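Local coordinates for protein isomaltodextranase (Arthrobacter globiformis, PDB 5AWO) that hydrolyses (1->6)-alpha-D-glucosidic linkages in polysaccharides such as dextran, releasing successive isomaltose units from the non-reducing chain ends, at residues I530-A535 with V562-L567; N536-T541 with K598-L603. One frame throughout, in Å; residues are numbered along the deposited sequence.

Overall arrangement
Both contacts lie in the C-terminal carbohydrate-binding module, about 8 Å apart between centres. Strand 526-535 supplies the first half of interaction 1 and runs directly into loop 536-541, the first half of interaction 2. The chain then passes through strand 542-549 and returns along strand 555-564 to close interaction 1 at 562-567; 598-603, the run-in and first residues of strand 601-609, closes interaction 2 later. The segments alternate, so the closures cross. Interaction 1 joins the two sheets face to face, whereas interaction 2 ties the connecting loop to the run-in of the last strand. Probable hydrogen bonds join them: Asn-602 N to Ala-535 O, 2.9 Å, and Leu-567 N to Asn-536 O, 2.7 Å.

Interaction 1: residues I530-A535 with V562-L567; sequences IRYRYA and VSFPGL
The short strand axes of 530-535 and 562-564 pass 9.6 Å apart at -45°, a separation too wide for backbone pairing, so side chains fill the gap. Phe-564 is the central piece, presenting its ring edge to the faces of two tyrosines that lie two residues apart on the facing strand. Phe-564 CD2 comes over the Tyr-534 face, 3.7 Å from Tyr-534 CG, in an edge-to-face pair with planes at 73°. Further round the phenylalanine ring, Phe-564 CE2 reaches Tyr-532 CB at 3.7 Å, while Phe-564 CZ lies over a face of the Tyr-532 ring in a second T-shaped pair, its planes also steeply inclined. Ile-530 CG1 sits over the opposite face of Tyr-532, toward its rim. Phe-564 CB adds a CH-pi contact, 4.2 Å from the Tyr-534 ring centroid. Tyr-534 holds CG in the crowded position between its backbone N and carbonyl carbon (chi1 78°), and its hydroxyl extends past Phe-564 to donate to Pro-565 O, with OH to O at 2.8 Å. This bond lies in the carbonyl plane on a lone pair, and fixes the phenol tip beside Pro-565 CD and Leu-567 CD1. At the other end, Val-562 CG1 meets Tyr-532 CE1 tip to tip at 4.1 Å. Strands 526-535 and 555-564 belong to different antiparallel sheets, and this aromatic cluster is part of the buried interface of the module's beta-sandwich.

Interaction 2: residues N536-T541 with K598-L603; sequences NATGDT and KGAINL
Asp-540 and Lys-598 meet with their side chains crossing at about a right angle. Lys-598 is extended throughout, with CG anti to its backbone N (chi1 -176°), and passes along the Thr-541 carbonyl, Lys-598 CD lying 3.4 Å from Thr-541 O. Its ammonium then reaches one carboxylate oxygen, NZ to Asp-540 OD2 at 2.8 Å, in a salt bridge whose hydrogen bond is weak. The other oxygen, OD1, accepts from Thr-541 N, which meets it from above the carboxylate plane. Deeper in the contact, Asn-536 OD1 accepts from Thr-538 N at 3.0 Å, forming an Asx turn, and from Thr-538 OG1 at 2.6 Å. The hydroxyl approaches in the carbonyl plane on a lone pair, the amide N-H from above that plane. Asn-536 ND2 donates to Asp-540 O at 3.0 Å and also to Phe-564 O, so the amide ties the start of the loop to its far end and to the opposite sheet of the sandwich. Asn-536 OD1 also packs 3.4 Å from Ala-600 O, two acceptors with no bond between them; Ser-542 OG bonds to Ala-600 O. With OG1 in the crowded position (chi1 56°), Thr-538 turns CG2 to the second segment, 3.8 Å from Ala-600 N and 4.1 Å from Ala-600 CB. Gly-599, at phi 74° and without a side chain, lays its backbone close against Thr-538 OG1 and Thr-541 O.

Interaction 1: residues I530-A535 with V562-L567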
# COMPACT_ATOMS: atom_id res chain seq x y z
N ILE A 530 -27.03 -9.22 -6.96
CA ILE A 530 -26.23 -9.02 -5.74
C ILE A 530 -27.05 -9.18 -4.46
O ILE A 530 -28.24 -8.85 -4.43
CB ILE A 530 -25.54 -7.64 -5.75
CG1 ILE A 530 -24.70 -7.44 -4.48
CG2 ILE A 530 -26.54 -6.49 -5.89
CD1 ILE A 530 -23.66 -6.36 -4.64
N ARG A 531 -26.41 -9.70 -3.40
CA ARG A 531 -27.02 -9.82 -2.08
C ARG A 531 -26.12 -9.19 -1.01
O ARG A 531 -24.90 -9.22 -1.14
CB ARG A 531 -27.30 -11.29 -1.74
CG ARG A 531 -28.44 -11.91 -2.55
CD ARG A 531 -28.67 -13.38 -2.20
NE ARG A 531 -27.55 -14.24 -2.58
CZ ARG A 531 -27.22 -14.59 -3.83
NH1 ARG A 531 -27.94 -14.19 -4.88
NH2 ARG A 531 -26.16 -15.37 -4.03
N TYR A 532 -26.73 -8.65 0.04
CA TYR A 532 -26.02 -7.98 1.14
C TYR A 532 -26.50 -8.56 2.48
O TYR A 532 -27.68 -8.39 2.84
CB TYR A 532 -26.32 -6.47 1.14
CG TYR A 532 -26.21 -5.74 -0.17
CD1 TYR A 532 -27.27 -5.72 -1.09
CD2 TYR A 532 -25.09 -4.97 -0.48
CE1 TYR A 532 -27.18 -5.01 -2.27
CE2 TYR A 532 -24.98 -4.27 -1.68
CZ TYR A 532 -26.04 -4.28 -2.58
OH TYR A 532 -25.91 -3.57 -3.75
N ARG A 533 -25.64 -9.26 3.22
CA ARG A 533 -26.01 -9.72 4.55
C ARG A 533 -25.66 -8.63 5.54
O ARG A 533 -24.50 -8.19 5.61
CB ARG A 533 -25.37 -11.06 4.94
CG ARG A 533 -25.97 -11.66 6.20
CD ARG A 533 -25.52 -13.09 6.46
NE ARG A 533 -26.35 -13.75 7.48
CZ ARG A 533 -26.02 -14.00 8.75
NH1 ARG A 533 -24.83 -13.66 9.24
NH2 ARG A 533 -26.88 -14.62 9.55
N TYR A 534 -26.65 -8.22 6.33
CA TYR A 534 -26.56 -7.00 7.12
C TYR A 534 -27.33 -7.13 8.44
O TYR A 534 -28.17 -8.02 8.59
CB TYR A 534 -27.15 -5.83 6.31
CG TYR A 534 -28.67 -5.82 6.33
CD1 TYR A 534 -29.39 -6.62 5.45
CD2 TYR A 534 -29.36 -5.07 7.26
CE1 TYR A 534 -30.78 -6.65 5.49
CE2 TYR A 534 -30.75 -5.10 7.31
CZ TYR A 534 -31.45 -5.89 6.42
OH TYR A 534 -32.84 -5.92 6.47
N ALA A 535 -27.02 -6.25 9.38
CA ALA A 535 -27.85 -6.02 10.58
C ALA A 535 -28.28 -4.53 10.59
O ALA A 535 -27.54 -3.66 10.11
CB ALA A 535 -27.10 -6.35 11.85
N VAL A 562 -29.56 1.95 -1.70
CA VAL A 562 -30.11 0.62 -1.53
C VAL A 562 -30.71 0.58 -0.13
O VAL A 562 -30.12 1.11 0.82
CB VAL A 562 -29.02 -0.46 -1.71
CG1 VAL A 562 -29.57 -1.84 -1.42
CG2 VAL A 562 -28.45 -0.39 -3.12
N SER A 563 -31.90 0.00 0.01
CA SER A 563 -32.62 0.05 1.28
C SER A 563 -32.44 -1.23 2.06
O SER A 563 -32.38 -2.31 1.49
CB SER A 563 -34.11 0.34 1.04
OG SER A 563 -34.27 1.58 0.38
N PHE A 564 -32.40 -1.08 3.39
CA PHE A 564 -32.11 -2.15 4.33
C PHE A 564 -33.14 -2.14 5.47
O PHE A 564 -33.06 -1.30 6.37
CB PHE A 564 -30.68 -1.98 4.89
CG PHE A 564 -29.60 -2.13 3.85
CD1 PHE A 564 -29.20 -1.05 3.08
CD2 PHE A 564 -28.98 -3.36 3.65
CE1 PHE A 564 -28.20 -1.19 2.12
CE2 PHE A 564 -27.98 -3.50 2.69
CZ PHE A 564 -27.59 -2.42 1.92
N PRO A 565 -34.11 -3.08 5.46
CA PRO A 565 -35.18 -3.08 6.47
C PRO A 565 -34.71 -3.21 7.92
O PRO A 565 -33.74 -3.93 8.19
CB PRO A 565 -36.04 -4.29 6.08
CG PRO A 565 -35.81 -4.47 4.62
CD PRO A 565 -34.39 -4.02 4.36
N GLY A 566 -35.39 -2.51 8.83
CA GLY A 566 -35.12 -2.61 10.26
C GLY A 566 -35.48 -4.00 10.76
O GLY A 566 -36.46 -4.61 10.29
N LEU A 567 -34.68 -4.51 11.69
CA LEU A 567 -34.85 -5.82 12.29
C LEU A 567 -34.86 -5.65 13.80
O LEU A 567 -34.48 -4.61 14.32
CB LEU A 567 -33.70 -6.76 11.85
CG LEU A 567 -33.50 -6.94 10.34
CD1 LEU A 567 -32.23 -7.73 10.04
CD2 LEU A 567 -34.69 -7.63 9.69

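Interaction 2: residues N536-T541 with K598-L603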
# COMPACT_ATOMS: atom_id res chain seq x y z
N ASN A 536 -29.47 -4.26 11.11
CA ASN A 536 -30.00 -2.90 11.27
C ASN A 536 -31.12 -2.90 12.29
O ASN A 536 -32.24 -3.30 11.96
CB ASN A 536 -30.55 -2.36 9.95
CG ASN A 536 -31.40 -1.10 10.12
OD1 ASN A 536 -31.28 -0.39 11.12
ND2 ASN A 536 -32.24 -0.83 9.15
N ALA A 537 -30.81 -2.49 13.51
CA ALA A 537 -31.80 -2.36 14.57
C ALA A 537 -31.93 -0.91 14.97
O ALA A 537 -32.00 -0.60 16.14
CB ALA A 537 -31.41 -3.21 15.77
N THR A 538 -31.92 -0.02 13.98
CA THR A 538 -32.12 1.41 14.24
C THR A 538 -33.59 1.75 14.53
O THR A 538 -33.88 2.85 14.99
CB THR A 538 -31.70 2.27 13.05
OG1 THR A 538 -32.40 1.86 11.88
CG2 THR A 538 -30.17 2.18 12.83
N GLY A 539 -34.49 0.82 14.23
CA GLY A 539 -35.94 1.05 14.41
C GLY A 539 -36.64 1.51 13.15
O GLY A 539 -37.83 1.84 13.18
N ASP A 540 -35.92 1.55 12.03
CA ASP A 540 -36.46 2.03 10.77
C ASP A 540 -35.58 1.53 9.62
O ASP A 540 -34.46 1.05 9.86
CB ASP A 540 -36.52 3.57 10.79
CG ASP A 540 -37.56 4.16 9.85
OD1 ASP A 540 -38.09 3.46 8.95
OD2 ASP A 540 -37.84 5.37 9.98
N THR A 541 -36.09 1.59 8.40
CA THR A 541 -35.31 1.28 7.21
C THR A 541 -34.05 2.15 7.22
O THR A 541 -34.09 3.34 7.55
CB THR A 541 -36.11 1.51 5.91
OG1 THR A 541 -37.26 0.64 5.88
CG2 THR A 541 -35.27 1.23 4.67
N LYS A 598 -29.99 7.18 5.20
CA LYS A 598 -30.77 7.09 6.42
C LYS A 598 -30.25 5.96 7.30
O LYS A 598 -29.98 4.87 6.82
CB LYS A 598 -32.23 6.81 6.06
CG LYS A 598 -33.17 6.79 7.25
CD LYS A 598 -34.62 6.63 6.80
CE LYS A 598 -35.58 6.82 7.96
NZ LYS A 598 -36.99 6.54 7.55
N GLY A 599 -30.10 6.25 8.59
CA GLY A 599 -29.82 5.24 9.60
C GLY A 599 -28.40 4.69 9.61
O GLY A 599 -27.42 5.44 9.51
N ALA A 600 -28.31 3.37 9.77
CA ALA A 600 -27.03 2.67 9.85
C ALA A 600 -27.23 1.18 9.58
O ALA A 600 -28.33 0.65 9.78
CB ALA A 600 -26.43 2.88 11.23
N ILE A 601 -26.18 0.50 9.13
CA ILE A 601 -26.18 -0.96 9.09
C ILE A 601 -24.83 -1.46 9.55
O ILE A 601 -23.85 -0.72 9.55
CB ILE A 601 -26.43 -1.58 7.69
CG1 ILE A 601 -25.20 -1.44 6.76
CG2 ILE A 601 -27.70 -1.01 7.06
CD1 ILE A 601 -25.34 -2.17 5.44
N ASN A 602 -24.81 -2.74 9.91
CA ASN A 602 -23.55 -3.50 10.00
C ASN A 602 -23.53 -4.44 8.82
O ASN A 602 -24.57 -5.01 8.47
CB ASN A 602 -23.46 -4.25 11.31
CG ASN A 602 -23.28 -3.34 12.50
OD1 ASN A 602 -22.72 -2.25 12.38
ND2 ASN A 602 -23.76 -3.77 13.67
N LEU A 603 -22.38 -4.60 8.17
CA LEU A 603 -22.32 -5.38 6.95
C LEU A 603 -21.45 -6.62 7.16
O LEU A 603 -20.29 -6.49 7.56
CB LEU A 603 -21.77 -4.55 5.79
CG LEU A 603 -21.75 -5.23 4.43
CD1 LEU A 603 -23.16 -5.43 3.88
CD2 LEU A 603 -20.90 -4.45 3.45